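Local atomic coordinates of adenosine kinase (Trypanosoma brucei, PDB entry 2XTB), a protein that probably phosphorylates adenosine and related nucleoside analogues to their monophosphates, using ATP with magnesium, in the purine salvage pathway. Residues A[40-45]-A[135-140]. Sequence-based numbering, arbitrary orientation.
Sequences ILLSER and TLVADL. With KRM (4-[5-(4-phenoxyphenyl)-1H-pyrazol-3-yl]morpholine), chain B.
One wall of the pocket that holds the bound phenoxyphenyl-pyrazolyl-morpholine is built where Leu-41 and Leu-140 meet. CD2 of Leu-41 reaches CD1 of Leu-140 at 3.9 Å, the two side chains slanting across each other. Leu-41 divides its methyls, for its CD1 touches phenyl carbon C9 of the ligand at 3.7 Å. Leu-140 lays both of its own on the ligand, CD1 near pyrazole carbon C15 and CD2 3.8 Å from pyrazole carbon C14. A forked apolar end suits such a place, since it can touch a neighbour and a flat aromatic group at once. Both leucines belong to, or follow directly on, the parallel pairing of edge strand 39-41 with strand 133-139, in the small five-stranded lid sheet of this ribokinase-family enzyme. Ile-40 straddles Val-137, its N donating to Leu-136 O and its O accepting from Ala-138 N, both at 3.0 Å. As the edge strand ends, Leu-42 N adds a bond of 2.8 Å to Ala-138 O. The small Ala-138 shares the ligand-side face with Leu-41; on the reverse face Ile-40 and Val-137, beta-branched and apolar as suits a strand, pack on Leu-34. Leu-42 extends away from its own N (chi1 174°, CG anti to it), which carries CD2 across to touch Asp-139 OD2 without a bond, while its CB rests 3.9 Å from CG1 of Val-137.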
ATOM      1  N   ILE A  40       6.231  -6.421 -14.436  1.00 28.22           N
ATOM      2  CA  ILE A  40       5.823  -5.677 -15.629  1.00 28.52           C
ATOM      3  C   ILE A  40       4.305  -5.638 -15.763  1.00 28.91           C
ATOM      4  O   ILE A  40       3.605  -6.489 -15.205  1.00 29.02           O
ATOM      5  CB  ILE A  40       6.408  -6.286 -16.929  1.00 28.43           C
ATOM      6  CG1 ILE A  40       5.953  -7.740 -17.105  1.00 28.26           C
ATOM      7  CG2 ILE A  40       7.934  -6.171 -16.950  1.00 28.68           C
ATOM      8  CD1 ILE A  40       5.703  -8.135 -18.532  1.00 27.67           C
ATOM      9  N   LEU A  41       3.803  -4.652 -16.508  1.00 29.40           N
ATOM     10  CA  LEU A  41       2.380  -4.583 -16.842  1.00 29.77           C
ATOM     11  C   LEU A  41       2.069  -5.509 -18.017  1.00 30.07           C
ATOM     12  O   LEU A  41       2.851  -5.594 -18.966  1.00 30.09           O
ATOM     13  CB  LEU A  41       1.963  -3.147 -17.164  1.00 29.73           C
ATOM     14  CG  LEU A  41       1.826  -2.157 -16.002  1.00 29.88           C
ATOM     15  CD1 LEU A  41       1.805  -0.725 -16.523  1.00 30.10           C
ATOM     16  CD2 LEU A  41       0.587  -2.439 -15.156  1.00 29.85           C
ATOM     17  N   LEU A  42       0.935  -6.201 -17.940  1.00 30.56           N
ATOM     18  CA  LEU A  42       0.547  -7.186 -18.954  1.00 31.15           C
ATOM     19  C   LEU A  42       0.377  -6.561 -20.338  1.00 31.66           C
ATOM     20  O   LEU A  42      -0.441  -5.657 -20.528  1.00 31.73           O
ATOM     21  CB  LEU A  42      -0.721  -7.944 -18.529  1.00 31.03           C
ATOM     22  CG  LEU A  42      -1.352  -8.908 -19.544  1.00 31.19           C
ATOM     23  CD1 LEU A  42      -1.685 -10.244 -18.915  1.00 31.36           C
ATOM     24  CD2 LEU A  42      -2.586  -8.298 -20.191  1.00 31.17           C
ATOM     25  N   SER A  43       1.162  -7.054 -21.293  1.00 32.27           N
ATOM     26  CA  SER A  43       1.089  -6.602 -22.680  1.00 32.82           C
ATOM     27  C   SER A  43       0.609  -7.728 -23.604  1.00 33.25           C
ATOM     28  O   SER A  43       0.161  -8.781 -23.139  1.00 33.28           O
ATOM     29  CB  SER A  43       2.448  -6.065 -23.138  1.00 32.77           C
ATOM     30  OG  SER A  43       3.436  -7.080 -23.105  1.00 32.63           O
ATOM     31  N   GLU A  44       0.703  -7.495 -24.911  1.00 33.76           N
ATOM     32  CA  GLU A  44       0.336  -8.494 -25.917  1.00 34.24           C
ATOM     33  C   GLU A  44       1.215  -9.746 -25.824  1.00 34.13           C
ATOM     34  O   GLU A  44       0.776 -10.848 -26.168  1.00 34.13           O
ATOM     35  CB  GLU A  44       0.412  -7.881 -27.326  1.00 34.45           C
ATOM     36  CG  GLU A  44      -0.230  -8.717 -28.441  1.00 35.53           C
ATOM     37  CD  GLU A  44      -1.695  -9.056 -28.177  1.00 37.26           C
ATOM     38  OE1 GLU A  44      -2.395  -8.250 -27.517  1.00 37.63           O
ATOM     39  OE2 GLU A  44      -2.147 -10.132 -28.634  1.00 37.95           O
ATOM     40  N   ARG A  45       2.447  -9.560 -25.348  1.00 34.02           N
ATOM     41  CA  ARG A  45       3.425 -10.639 -25.211  1.00 33.87           C
ATOM     42  C   ARG A  45       3.004 -11.676 -24.163  1.00 33.89           C
ATOM     43  O   ARG A  45       3.404 -12.839 -24.241  1.00 34.01           O
ATOM     44  CB  ARG A  45       4.812 -10.060 -24.891  1.00 33.72           C
ATOM     45  CG  ARG A  45       5.954 -11.070 -24.822  1.00 33.60           C
ATOM     46  CD  ARG A  45       6.117 -11.857 -26.118  1.00 33.29           C
ATOM     47  NE  ARG A  45       7.040 -12.985 -25.969  1.00 32.91           N
ATOM     48  CZ  ARG A  45       6.688 -14.210 -25.579  1.00 32.20           C
ATOM     49  NH1 ARG A  45       5.426 -14.494 -25.287  1.00 31.21           N
ATOM     50  NH2 ARG A  45       7.608 -15.160 -25.478  1.00 32.20           N
ATOM     51  N   THR A 135       8.112 -13.661 -10.350  1.00 31.17           N
ATOM     52  CA  THR A 135       7.993 -12.822 -11.542  1.00 30.91           C
ATOM     53  C   THR A 135       6.554 -12.332 -11.670  1.00 30.80           C
ATOM     54  O   THR A 135       5.619 -13.138 -11.729  1.00 30.82           O
ATOM     55  CB  THR A 135       8.410 -13.581 -12.822  1.00 30.81           C
ATOM     56  OG1 THR A 135       9.731 -14.106 -12.658  1.00 30.68           O
ATOM     57  CG2 THR A 135       8.382 -12.661 -14.037  1.00 30.64           C
ATOM     58  N   LEU A 136       6.381 -11.014 -11.715  1.00 30.59           N
ATOM     59  CA  LEU A 136       5.042 -10.426 -11.667  1.00 30.43           C
ATOM     60  C   LEU A 136       4.552  -9.886 -13.009  1.00 30.17           C
ATOM     61  O   LEU A 136       5.273  -9.174 -13.712  1.00 30.00           O
ATOM     62  CB  LEU A 136       4.954  -9.340 -10.581  1.00 30.48           C
ATOM     63  CG  LEU A 136       5.346  -9.687  -9.139  1.00 30.42           C
ATOM     64  CD1 LEU A 136       5.029  -8.521  -8.212  1.00 30.26           C
ATOM     65  CD2 LEU A 136       4.660 -10.957  -8.644  1.00 30.52           C
ATOM     66  N   VAL A 137       3.320 -10.259 -13.350  1.00 29.99           N
ATOM     67  CA  VAL A 137       2.613  -9.735 -14.516  1.00 29.93           C
ATOM     68  C   VAL A 137       1.287  -9.158 -14.033  1.00 29.83           C
ATOM     69  O   VAL A 137       0.371  -9.903 -13.666  1.00 29.75           O
ATOM     70  CB  VAL A 137       2.327 -10.826 -15.573  1.00 29.91           C
ATOM     71  CG1 VAL A 137       2.037 -10.193 -16.924  1.00 30.02           C
ATOM     72  CG2 VAL A 137       3.481 -11.794 -15.676  1.00 30.01           C
ATOM     73  N   ALA A 138       1.191  -7.831 -14.027  1.00 29.65           N
ATOM     74  CA  ALA A 138       0.023  -7.154 -13.474  1.00 29.51           C
ATOM     75  C   ALA A 138      -0.894  -6.577 -14.548  1.00 29.35           C
ATOM     76  O   ALA A 138      -0.434  -5.956 -15.508  1.00 29.41           O
ATOM     77  CB  ALA A 138       0.451  -6.067 -12.492  1.00 29.45           C
ATOM     78  N   ASP A 139      -2.193  -6.804 -14.379  1.00 29.16           N
ATOM     79  CA  ASP A 139      -3.210  -6.153 -15.194  1.00 29.09           C
ATOM     80  C   ASP A 139      -4.074  -5.292 -14.280  1.00 28.83           C
ATOM     81  O   ASP A 139      -4.796  -5.813 -13.429  1.00 28.83           O
ATOM     82  CB  ASP A 139      -4.061  -7.189 -15.935  1.00 29.20           C
ATOM     83  CG  ASP A 139      -4.934  -6.565 -17.014  1.00 29.78           C
ATOM     84  OD1 ASP A 139      -5.585  -5.529 -16.748  1.00 30.33           O
ATOM     85  OD2 ASP A 139      -4.973  -7.118 -18.134  1.00 30.19           O
ATOM     86  N   LEU A 140      -3.987  -3.977 -14.454  1.00 28.56           N
ATOM     87  CA  LEU A 140      -4.694  -3.029 -13.588  1.00 28.34           C
ATOM     88  C   LEU A 140      -6.215  -3.179 -13.672  1.00 28.15           C
ATOM     89  O   LEU A 140      -6.900  -3.201 -12.647  1.00 28.03           O
ATOM     90  CB  LEU A 140      -4.253  -1.590 -13.893  1.00 28.38           C
ATOM     91  CG  LEU A 140      -3.171  -0.914 -13.027  1.00 28.40           C
ATOM     92  CD1 LEU A 140      -2.134  -1.888 -12.454  1.00 28.27           C
ATOM     93  CD2 LEU A 140      -2.479   0.208 -13.798  1.00 28.22           C
TER
HETATM   94  C24 KRM B1344      -1.605  -1.303  -7.907  1.00 40.55           C
HETATM   95  C23 KRM B1344      -1.224  -1.734  -6.496  1.00 40.10           C
HETATM   96  O22 KRM B1344      -0.281  -2.802  -6.575  1.00 39.71           O
HETATM   97  C21 KRM B1344       0.969  -2.351  -7.098  1.00 40.13           C
HETATM   98  C20 KRM B1344       0.806  -1.905  -8.552  1.00 40.81           C
HETATM   99  N19 KRM B1344      -0.378  -1.041  -8.669  1.00 41.39           N
HETATM  100  C16 KRM B1344      -0.384   0.023  -9.547  1.00 41.70           C
HETATM  101  C15 KRM B1344       0.510   0.201 -10.592  1.00 42.03           C
HETATM  102  N17 KRM B1344      -1.307   0.979  -9.471  1.00 41.96           N
HETATM  103  N18 KRM B1344      -0.994   1.853 -10.522  1.00 42.31           N
HETATM  104  C14 KRM B1344       0.093   1.390 -11.196  1.00 42.94           C
HETATM  105  C11 KRM B1344       0.696   2.078 -12.380  1.00 43.00           C
HETATM  106  C10 KRM B1344       1.751   1.508 -13.097  1.00 43.25           C
HETATM  107  C9  KRM B1344       2.291   2.177 -14.201  1.00 43.51           C
HETATM  108  C12 KRM B1344       0.186   3.316 -12.778  1.00 43.30           C
HETATM  109  C13 KRM B1344       0.725   3.984 -13.878  1.00 43.58           C
HETATM  110  C8  KRM B1344       1.782   3.421 -14.594  1.00 43.72           C
HETATM  111  O7  KRM B1344       2.285   4.109 -15.679  1.00 44.46           O
HETATM  112  C6  KRM B1344       3.564   3.960 -16.172  1.00 45.57           C
HETATM  113  C1  KRM B1344       3.780   3.225 -17.342  1.00 45.88           C
HETATM  114  C5  KRM B1344       4.651   4.551 -15.521  1.00 45.85           C
HETATM  115  C4  KRM B1344       5.944   4.398 -16.033  1.00 46.08           C
HETATM  116  C3  KRM B1344       6.157   3.657 -17.198  1.00 45.76           C
HETATM  117  C2  KRM B1344       5.073   3.070 -17.855  1.00 46.03           C